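Local coordinates for protein PaxB (Photorhabdus luminescens, PDB 6EK4) that probably acts as the B component of a two-component alpha-helical pore-forming toxin of the YaxAB type, at residues Thr89-Pro94 with Glu99-Leu104; Gln164-Gln169 with Asp269-Gln274; Asn195-Phe200 with Leu245-Leu250. All coordinates share one frame; numbering follows the deposited sequence.

Interaction 1: Thr89-Pro94 with Glu99-Leu104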
loop_
_atom_site.group_PDB
_atom_site.type_symbol
_atom_site.label_atom_id
_atom_site.label_comp_id
_atom_site.label_asym_id
_atom_site.label_seq_id
_atom_site.Cartn_x
_atom_site.Cartn_y
_atom_site.Cartn_z
ATOM N N THR A 89 39.972 44.524 -17.432
ATOM C CA THR A 89 40.619 45.427 -16.475
ATOM C C THR A 89 41.732 46.243 -17.136
ATOM O O THR A 89 41.918 47.418 -16.814
ATOM C CB THR A 89 41.205 44.662 -15.271
ATOM O OG1 THR A 89 42.025 43.584 -15.736
ATOM C CG2 THR A 89 40.091 44.111 -14.383
ATOM N N GLU A 90 42.463 45.617 -18.058
ATOM C CA GLU A 90 43.514 46.301 -18.819
ATOM C C GLU A 90 42.942 47.102 -19.996
ATOM O O GLU A 90 43.663 47.868 -20.636
ATOM C CB GLU A 90 44.551 45.294 -19.329
ATOM C CG GLU A 90 45.926 45.895 -19.595
ATOM C CD GLU A 90 46.801 45.018 -20.472
ATOM O OE1 GLU A 90 47.631 45.573 -21.224
ATOM O OE2 GLU A 90 46.660 43.777 -20.416
ATOM N N LEU A 91 41.650 46.928 -20.270
ATOM C CA LEU A 91 40.966 47.632 -21.355
ATOM C C LEU A 91 40.302 48.911 -20.828
ATOM O O LEU A 91 39.137 49.183 -21.127
ATOM C CB LEU A 91 39.922 46.699 -21.983
ATOM C CG LEU A 91 39.426 46.978 -23.402
ATOM C CD1 LEU A 91 40.517 46.688 -24.422
ATOM C CD2 LEU A 91 38.192 46.136 -23.689
ATOM N N GLU A 92 41.052 49.696 -20.053
ATOM C CA GLU A 92 40.507 50.862 -19.352
ATOM C C GLU A 92 41.343 52.125 -19.580
ATOM O O GLU A 92 40.836 53.125 -20.090
ATOM C CB GLU A 92 40.416 50.578 -17.848
ATOM C CG GLU A 92 39.519 49.408 -17.457
ATOM C CD GLU A 92 38.040 49.753 -17.468
ATOM O OE1 GLU A 92 37.384 49.584 -16.417
ATOM O OE2 GLU A 92 37.529 50.193 -18.518
ATOM N N ASP A 93 42.618 52.070 -19.196
ATOM C CA ASP A 93 43.520 53.231 -19.269
ATOM C C ASP A 93 43.787 53.691 -20.708
ATOM O O ASP A 93 43.532 52.942 -21.654
ATOM C CB ASP A 93 44.850 52.917 -18.562
ATOM C CG ASP A 93 45.613 51.771 -19.213
ATOM O OD1 ASP A 93 46.858 51.851 -19.287
ATOM O OD2 ASP A 93 44.971 50.791 -19.647
ATOM N N PRO A 94 44.291 54.934 -20.882
ATOM C CA PRO A 94 44.666 55.402 -22.221
ATOM C C PRO A 94 45.749 54.530 -22.862
ATOM O O PRO A 94 46.901 54.545 -22.422
ATOM C CB PRO A 94 45.179 56.832 -21.973
ATOM C CG PRO A 94 45.419 56.926 -20.504
ATOM C CD PRO A 94 44.414 56.010 -19.882
ATOM N N GLU A 99 47.177 48.918 -31.804
ATOM C CA GLU A 99 48.075 47.832 -31.397
ATOM C C GLU A 99 47.539 47.029 -30.210
ATOM O O GLU A 99 47.608 45.800 -30.211
ATOM C CB GLU A 99 49.478 48.370 -31.069
ATOM C CG GLU A 99 50.424 48.438 -32.262
ATOM C CD GLU A 99 49.958 49.391 -33.349
ATOM O OE1 GLU A 99 50.080 49.038 -34.541
ATOM O OE2 GLU A 99 49.473 50.494 -33.017
ATOM N N THR A 100 47.005 47.726 -29.209
ATOM C CA THR A 100 46.547 47.089 -27.975
ATOM C C THR A 100 45.026 46.930 -27.931
ATOM O O THR A 100 44.522 45.825 -27.724
ATOM C CB THR A 100 47.003 47.889 -26.735
ATOM O OG1 THR A 100 48.425 48.065 -26.774
ATOM C CG2 THR A 100 46.622 47.166 -25.444
ATOM N N ARG A 101 44.304 48.030 -28.130
ATOM C CA ARG A 101 42.854 48.048 -27.917
ATOM C C ARG A 101 42.095 47.200 -28.941
ATOM O O ARG A 101 41.240 46.397 -28.567
ATOM C CB ARG A 101 42.320 49.486 -27.913
ATOM C CG ARG A 101 41.041 49.661 -27.108
ATOM C CD ARG A 101 40.642 51.123 -26.978
ATOM N NE ARG A 101 39.870 51.372 -25.760
ATOM C CZ ARG A 101 40.390 51.529 -24.542
ATOM N NH1 ARG A 101 39.586 51.750 -23.507
ATOM N NH2 ARG A 101 41.704 51.462 -24.342
ATOM N N ASN A 102 42.414 47.372 -30.223
ATOM C CA ASN A 102 41.766 46.599 -31.289
ATOM C C ASN A 102 42.100 45.107 -31.213
ATOM O O ASN A 102 41.243 44.261 -31.478
ATOM C CB ASN A 102 42.149 47.154 -32.667
ATOM C CG ASN A 102 41.380 46.496 -33.802
ATOM O OD1 ASN A 102 41.703 45.385 -34.224
ATOM N ND2 ASN A 102 40.366 47.187 -34.310
ATOM N N THR A 103 43.341 44.795 -30.851
ATOM C CA THR A 103 43.802 43.409 -30.764
ATOM C C THR A 103 43.178 42.683 -29.570
ATOM O O THR A 103 42.747 41.536 -29.696
ATOM C CB THR A 103 45.341 43.334 -30.661
ATOM O OG1 THR A 103 45.931 44.267 -31.575
ATOM C CG2 THR A 103 45.840 41.930 -30.985
ATOM N N LEU A 104 43.132 43.353 -28.420
ATOM C CA LEU A 104 42.541 42.779 -27.204
ATOM C C LEU A 104 41.038 42.522 -27.351
ATOM O O LEU A 104 40.517 41.562 -26.781
ATOM C CB LEU A 104 42.799 43.679 -25.987
ATOM C CG LEU A 104 44.219 43.667 -25.407
ATOM C CD1 LEU A 104 44.394 44.797 -24.403
ATOM C CD2 LEU A 104 44.548 42.326 -24.767
#

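Interaction 2: Gln164-Gln169 with Asp269-Gln274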
loop_
_atom_site.group_PDB
_atom_site.type_symbol
_atom_site.label_atom_id
_atom_site.label_comp_id
_atom_site.label_asym_id
_atom_site.label_seq_id
_atom_site.Cartn_x
_atom_site.Cartn_y
_atom_site.Cartn_z
ATOM N N GLN A 164 -19.423 -11.823 7.595
ATOM C CA GLN A 164 -19.222 -11.679 9.040
ATOM C C GLN A 164 -20.552 -11.725 9.792
ATOM O O GLN A 164 -20.629 -12.284 10.887
ATOM C CB GLN A 164 -18.481 -10.377 9.365
ATOM C CG GLN A 164 -16.989 -10.425 9.072
ATOM C CD GLN A 164 -16.267 -9.141 9.449
ATOM O OE1 GLN A 164 -15.204 -9.176 10.071
ATOM N NE2 GLN A 164 -16.841 -8.000 9.075
ATOM N N ALA A 165 -21.588 -11.138 9.195
ATOM C CA ALA A 165 -22.936 -11.154 9.766
ATOM C C ALA A 165 -23.540 -12.560 9.764
ATOM O O ALA A 165 -24.238 -12.941 10.705
ATOM C CB ALA A 165 -23.842 -10.192 9.010
ATOM N N ASP A 166 -23.269 -13.320 8.704
ATOM C CA ASP A 166 -23.759 -14.696 8.590
ATOM C C ASP A 166 -23.087 -15.592 9.631
ATOM O O ASP A 166 -23.762 -16.341 10.335
ATOM C CB ASP A 166 -23.507 -15.239 7.177
ATOM C CG ASP A 166 -24.382 -16.435 6.837
ATOM O OD1 ASP A 166 -25.100 -16.951 7.721
ATOM O OD2 ASP A 166 -24.353 -16.860 5.663
ATOM N N ILE A 167 -21.761 -15.500 9.727
ATOM C CA ILE A 167 -20.989 -16.244 10.729
ATOM C C ILE A 167 -21.504 -15.956 12.146
ATOM O O ILE A 167 -21.650 -16.873 12.956
ATOM C CB ILE A 167 -19.477 -15.913 10.640
ATOM C CG1 ILE A 167 -18.882 -16.490 9.349
ATOM C CG2 ILE A 167 -18.718 -16.466 11.843
ATOM C CD1 ILE A 167 -17.528 -15.919 8.980
ATOM N N ALA A 168 -21.781 -14.685 12.432
ATOM C CA ALA A 168 -22.301 -14.275 13.737
ATOM C C ALA A 168 -23.691 -14.854 14.005
ATOM O O ALA A 168 -23.981 -15.295 15.118
ATOM C CB ALA A 168 -22.337 -12.759 13.839
ATOM N N GLN A 169 -24.532 -14.889 13.003
ATOM C CA GLN A 169 -25.821 -15.455 13.248
ATOM C C GLN A 169 -25.679 -16.943 13.400
ATOM O O GLN A 169 -26.221 -17.530 14.306
ATOM C CB GLN A 169 -26.766 -15.136 12.122
ATOM C CG GLN A 169 -28.177 -14.920 12.592
ATOM C CD GLN A 169 -29.147 -15.216 11.500
ATOM O OE1 GLN A 169 -28.822 -15.083 10.324
ATOM N NE2 GLN A 169 -30.340 -15.640 11.871
ATOM N N ASP A 269 -17.482 -23.189 8.425
ATOM C CA ASP A 269 -16.169 -23.458 7.828
ATOM C C ASP A 269 -16.089 -22.940 6.393
ATOM O O ASP A 269 -15.069 -22.382 5.993
ATOM C CB ASP A 269 -15.844 -24.956 7.866
ATOM C CG ASP A 269 -15.449 -25.437 9.252
ATOM O OD1 ASP A 269 -15.718 -24.719 10.238
ATOM O OD2 ASP A 269 -14.867 -26.538 9.354
ATOM N N ASP A 270 -17.163 -23.126 5.628
ATOM C CA ASP A 270 -17.235 -22.607 4.260
ATOM C C ASP A 270 -17.263 -21.075 4.229
ATOM O O ASP A 270 -16.683 -20.465 3.330
ATOM C CB ASP A 270 -18.456 -23.171 3.524
ATOM C CG ASP A 270 -18.306 -24.644 3.174
ATOM O OD1 ASP A 270 -17.232 -25.035 2.662
ATOM O OD2 ASP A 270 -19.267 -25.411 3.401
ATOM N N LEU A 271 -17.933 -20.463 5.205
ATOM C CA LEU A 271 -17.966 -19.002 5.319
ATOM C C LEU A 271 -16.608 -18.429 5.736
ATOM O O LEU A 271 -16.226 -17.349 5.284
ATOM C CB LEU A 271 -19.047 -18.552 6.311
ATOM C CG LEU A 271 -20.498 -18.682 5.836
ATOM C CD1 LEU A 271 -21.460 -18.550 7.007
ATOM C CD2 LEU A 271 -20.820 -17.657 4.759
ATOM N N LYS A 272 -15.890 -19.150 6.594
ATOM C CA LYS A 272 -14.557 -18.726 7.036
ATOM C C LYS A 272 -13.509 -18.833 5.923
ATOM O O LYS A 272 -12.512 -18.109 5.938
ATOM C CB LYS A 272 -14.115 -19.514 8.273
ATOM C CG LYS A 272 -14.800 -19.055 9.550
ATOM C CD LYS A 272 -14.438 -19.925 10.743
ATOM C CE LYS A 272 -15.312 -19.599 11.946
ATOM N NZ LYS A 272 -14.949 -20.397 13.149
ATOM N N ILE A 273 -13.734 -19.733 4.968
ATOM C CA ILE A 273 -12.902 -19.805 3.766
ATOM C C ILE A 273 -13.156 -18.579 2.887
ATOM O O ILE A 273 -12.211 -17.940 2.421
ATOM C CB ILE A 273 -13.163 -21.099 2.963
ATOM C CG1 ILE A 273 -12.654 -22.314 3.744
ATOM C CG2 ILE A 273 -12.484 -21.042 1.597
ATOM C CD1 ILE A 273 -13.267 -23.628 3.309
ATOM N N GLN A 274 -14.430 -18.254 2.670
ATOM C CA GLN A 274 -14.811 -17.064 1.903
ATOM C C GLN A 274 -14.309 -15.775 2.559
ATOM O O GLN A 274 -13.958 -14.819 1.865
ATOM C CB GLN A 274 -16.331 -16.985 1.738
ATOM C CG GLN A 274 -16.940 -18.084 0.881
ATOM C CD GLN A 274 -18.457 -18.020 0.856
ATOM O OE1 GLN A 274 -19.041 -17.081 0.313
ATOM N NE2 GLN A 274 -19.106 -19.020 1.444
#

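Interaction 3: Asn195-Phe200 with Leu245-Leu250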
loop_
_atom_site.group_PDB
_atom_site.type_symbol
_atom_site.label_atom_id
_atom_site.label_comp_id
_atom_site.label_asym_id
_atom_site.label_seq_id
_atom_site.Cartn_x
_atom_site.Cartn_y
_atom_site.Cartn_z
ATOM N N ASN A 195 -32.221 -45.451 36.490
ATOM C CA ASN A 195 -32.918 -46.569 35.841
ATOM C C ASN A 195 -34.417 -46.328 35.655
ATOM O O ASN A 195 -35.235 -47.204 35.939
ATOM C CB ASN A 195 -32.686 -47.874 36.616
ATOM C CG ASN A 195 -31.216 -48.150 36.874
ATOM O OD1 ASN A 195 -30.563 -47.431 37.631
ATOM N ND2 ASN A 195 -30.690 -49.201 36.253
ATOM N N LEU A 196 -34.769 -45.142 35.170
ATOM C CA LEU A 196 -36.175 -44.775 34.967
ATOM C C LEU A 196 -36.857 -45.607 33.875
ATOM O O LEU A 196 -38.066 -45.820 33.926
ATOM C CB LEU A 196 -36.311 -43.278 34.656
ATOM C CG LEU A 196 -36.453 -42.350 35.868
ATOM C CD1 LEU A 196 -35.391 -42.630 36.923
ATOM C CD2 LEU A 196 -36.406 -40.894 35.428
ATOM N N ALA A 197 -36.082 -46.074 32.898
ATOM C CA ALA A 197 -36.609 -46.928 31.830
ATOM C C ALA A 197 -37.011 -48.314 32.342
ATOM O O ALA A 197 -37.867 -48.975 31.749
ATOM C CB ALA A 197 -35.591 -47.057 30.708
ATOM N N ASP A 198 -36.387 -48.745 33.438
ATOM C CA ASP A 198 -36.704 -50.028 34.065
ATOM C C ASP A 198 -38.058 -49.970 34.783
ATOM O O ASP A 198 -38.848 -50.908 34.695
ATOM C CB ASP A 198 -35.588 -50.429 35.043
ATOM C CG ASP A 198 -35.648 -51.899 35.451
ATOM O OD1 ASP A 198 -34.879 -52.289 36.357
ATOM O OD2 ASP A 198 -36.446 -52.670 34.874
ATOM N N MET A 199 -38.317 -48.868 35.488
ATOM C CA MET A 199 -39.591 -48.673 36.188
ATOM C C MET A 199 -40.722 -48.351 35.216
ATOM O O MET A 199 -41.710 -49.082 35.132
ATOM C CB MET A 199 -39.490 -47.536 37.209
ATOM C CG MET A 199 -38.689 -47.856 38.458
ATOM S SD MET A 199 -38.928 -46.594 39.728
ATOM C CE MET A 199 -40.581 -46.983 40.299
ATOM N N PHE A 200 -40.567 -47.243 34.494
ATOM C CA PHE A 200 -41.610 -46.730 33.608
ATOM C C PHE A 200 -41.364 -47.212 32.182
ATOM O O PHE A 200 -40.396 -46.802 31.543
ATOM C CB PHE A 200 -41.646 -45.199 33.657
ATOM C CG PHE A 200 -41.774 -44.637 35.047
ATOM C CD1 PHE A 200 -40.643 -44.373 35.811
ATOM C CD2 PHE A 200 -43.021 -44.372 35.594
ATOM C CE1 PHE A 200 -40.754 -43.857 37.093
ATOM C CE2 PHE A 200 -43.139 -43.855 36.876
ATOM C CZ PHE A 200 -42.004 -43.598 37.625
ATOM N N LEU A 245 -43.673 -38.455 25.827
ATOM C CA LEU A 245 -42.424 -38.678 25.103
ATOM C C LEU A 245 -41.810 -40.029 25.456
ATOM O O LEU A 245 -41.680 -40.369 26.633
ATOM C CB LEU A 245 -41.431 -37.561 25.431
ATOM C CG LEU A 245 -40.160 -37.473 24.581
ATOM C CD1 LEU A 245 -40.492 -37.170 23.128
ATOM C CD2 LEU A 245 -39.222 -36.417 25.146
ATOM N N LYS A 246 -41.436 -40.796 24.431
ATOM C CA LYS A 246 -40.729 -42.060 24.628
ATOM C C LYS A 246 -39.236 -41.807 24.805
ATOM O O LYS A 246 -38.740 -40.731 24.470
ATOM C CB LYS A 246 -40.950 -42.999 23.440
ATOM C CG LYS A 246 -42.399 -43.387 23.199
ATOM C CD LYS A 246 -42.489 -44.646 22.350
ATOM C CE LYS A 246 -43.908 -44.915 21.877
ATOM N NZ LYS A 246 -44.047 -46.278 21.291
ATOM N N TYR A 247 -38.522 -42.803 25.322
ATOM C CA TYR A 247 -37.074 -42.688 25.521
ATOM C C TYR A 247 -36.342 -42.660 24.181
ATOM O O TYR A 247 -35.425 -41.861 23.990
ATOM C CB TYR A 247 -36.542 -43.834 26.386
ATOM C CG TYR A 247 -37.183 -43.914 27.754
ATOM C CD1 TYR A 247 -36.921 -42.954 28.727
ATOM C CD2 TYR A 247 -38.050 -44.952 28.075
ATOM C CE1 TYR A 247 -37.508 -43.025 29.980
ATOM C CE2 TYR A 247 -38.643 -45.031 29.322
ATOM C CZ TYR A 247 -38.370 -44.067 30.271
ATOM O OH TYR A 247 -38.960 -44.149 31.510
ATOM N N ILE A 248 -36.751 -43.531 23.261
ATOM C CA ILE A 248 -36.184 -43.552 21.907
ATOM C C ILE A 248 -36.436 -42.242 21.153
ATOM O O ILE A 248 -35.626 -41.837 20.318
ATOM C CB ILE A 248 -36.704 -44.746 21.065
ATOM C CG1 ILE A 248 -38.228 -44.677 20.853
ATOM C CG2 ILE A 248 -36.310 -46.067 21.712
ATOM C CD1 ILE A 248 -38.647 -44.116 19.509
ATOM N N GLU A 249 -37.558 -41.587 21.450
ATOM C CA GLU A 249 -37.885 -40.293 20.845
ATOM C C GLU A 249 -36.993 -39.177 21.402
ATOM O O GLU A 249 -36.681 -38.218 20.696
ATOM C CB GLU A 249 -39.368 -39.963 21.050
ATOM C CG GLU A 249 -40.303 -40.874 20.264
ATOM C CD GLU A 249 -41.772 -40.672 20.597
ATOM O OE1 GLU A 249 -42.126 -39.620 21.171
ATOM O OE2 GLU A 249 -42.579 -41.572 20.279
ATOM N N LEU A 250 -36.581 -39.313 22.660
ATOM C CA LEU A 250 -35.633 -38.380 23.273
ATOM C C LEU A 250 -34.277 -38.447 22.564
ATOM O O LEU A 250 -33.669 -37.416 22.276
ATOM C CB LEU A 250 -35.467 -38.688 24.767
ATOM C CG LEU A 250 -34.704 -37.671 25.619
ATOM C CD1 LEU A 250 -35.467 -36.359 25.715
ATOM C CD2 LEU A 250 -34.441 -38.236 27.006
#

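Interaction 1: Thr89-Pro94 with Glu99-Leu104
Leu91 overlaps both Arg101 and Leu104 with a single methyl, CD1. The methyl rests 4.0 Å from Arg101 CG, where the two side chains meet at a slant, and 4.1 Å from Leu104 CB, past which the leucines run in opposite directions. With CG of Leu91 set opposite its own backbone N (chi1 -159°), the branch reaches across to the helix that follows the loop. Arg101 covers the same gap in the other direction: its chain stays extended from CG to NE and delivers the guanidinium to a row of backbone carbonyls. NH2 lies 3.6 Å from Asp93 O, which sits at the edge of the guanidinium near its plane, while Leu91 O approaches NH1 obliquely at 3.5 Å. At these separations no hydrogen bond is assigned, and the attraction is probably a loose electrostatic one, supplemented by a weak, long ion pair from Arg101 to Glu95. Within 99-104, Thr103 OG1 donates back to Glu99 O, four residues earlier, over 2.7 Å and from above the carbonyl plane. The arrangement is that of a helical hairpin end, the loop joining helix 80-90 to helix 101-141 at the surface.

Interaction 2: Gln164-Gln169 with Asp269-Gln274
Ile167 and Leu271 meet between two helices that run nearly antiparallel, and their side chains slide past one another in opposite senses. The ethyl arm of Ile167 does the touching. CG1 lies 3.7 Å from Leu271 CB, and the terminal CD1 continues along the neighbouring helix until it reaches Lys272 CG at 4.2 Å. Because CG1 stands opposite the carbonyl carbon (chi1 -69°) and the arm is then extended, the whole ethyl group is spent on the partner helix, while CG2 takes the position opposite the backbone N.

Leu271 has a second neighbour, met in quite another way. Asp166 crosses it at about a right angle, bringing its carboxylate up to the leucine's branched end: OD2 is 3.6 Å from Leu271 CD1 and 3.7 Å from CD2. Leucine thus divides its surface, CB going to the isoleucine and the methyls chiefly to the aspartate. Lys272 touches Ile167 through CG, near the root of an otherwise extended chain. No hydrogen bond joins the two segments; their contact is one of van der Waals surfaces.

The short segments' axes come within 9.9 Å, and their directions differ by 156°, the geometry of a long antiparallel helix pair. One turn beyond Leu271, Leu275 is touched by both Ile167 and Gln164. A polar link joins the same two helices as well, a weak hydrogen bond between Gln274 OE1 and Arg159. Helix 149-193 thereby lies beside helix 247-321, and the chain between them in sequence includes helix 196-199 and helix 217-237.

Interaction 3: Asn195-Phe200 with Leu245-Leu250
Tyr247 inserts its ring against the short helix 196-199, so that the N-terminal turn of helix 247-321 packs on it at one end of this elongated alpha-helical toxin fold. Ala197 offers its CB methyl to one ring face: the carbon lies 4.1 Å from the ring centroid and only 19° from the ring normal, a CH-pi contact displaced toward the rim near CE2. The phenol oxygen continues beyond the methyl to the backbone. Phe200 O lies at the ring edge, in plane, 3.0 Å from Tyr247 OH, a possible hydrogen bond that is not settled; Leu196 O approaches obliquely, 3.1 Å from the same Tyr247 OH. Phe200 CB lies beside the phenol oxygen, 3.6 Å from Tyr247 OH.

The second shell sets these groups in place. CG of Tyr247 stands opposite its carbonyl carbon (chi1 -58°), which projects the ring from the first turn of helix 247-321, just after the N-cap residue Lys246. The backbone of Tyr247 is hydrogen-bonded to that of Asp202, and that of Leu245 to that of Ile204, so the chain following Phe200 is tied to the start of the long helix. Ile204, Pro205 and Ile191 of helix 149-193 also touch the tyrosine side chain. On the other segment, Leu196 is buried and packs on Ile227 of helix 217-237. Leu196 O, one of the two carbonyl oxygens near the phenol, already accepts the backbone N-H of Phe200, N to O 2.9 Å.

In the fold
The three contacts sample a long helical molecule along its length. Interaction 1 lies on the opposite side of the chain's centre from the other two, its centre 134 Å from that of interaction 3. Interactions 2 and 3 share helix 247-321 and sit 39 Å apart between centres; the chain segments of interaction 3 fall between those of interaction 2. Interactions 1 and 2 are surface contacts, whereas interaction 3 is partly buried. Chemistry follows place: at the loop a guanidinium approaches carbonyls loosely, along the helix pair aliphatic groups and a carboxylate meet without hydrogen bonds, and at the far end an aromatic ring combines a methyl contact with a phenol close to backbone oxygens.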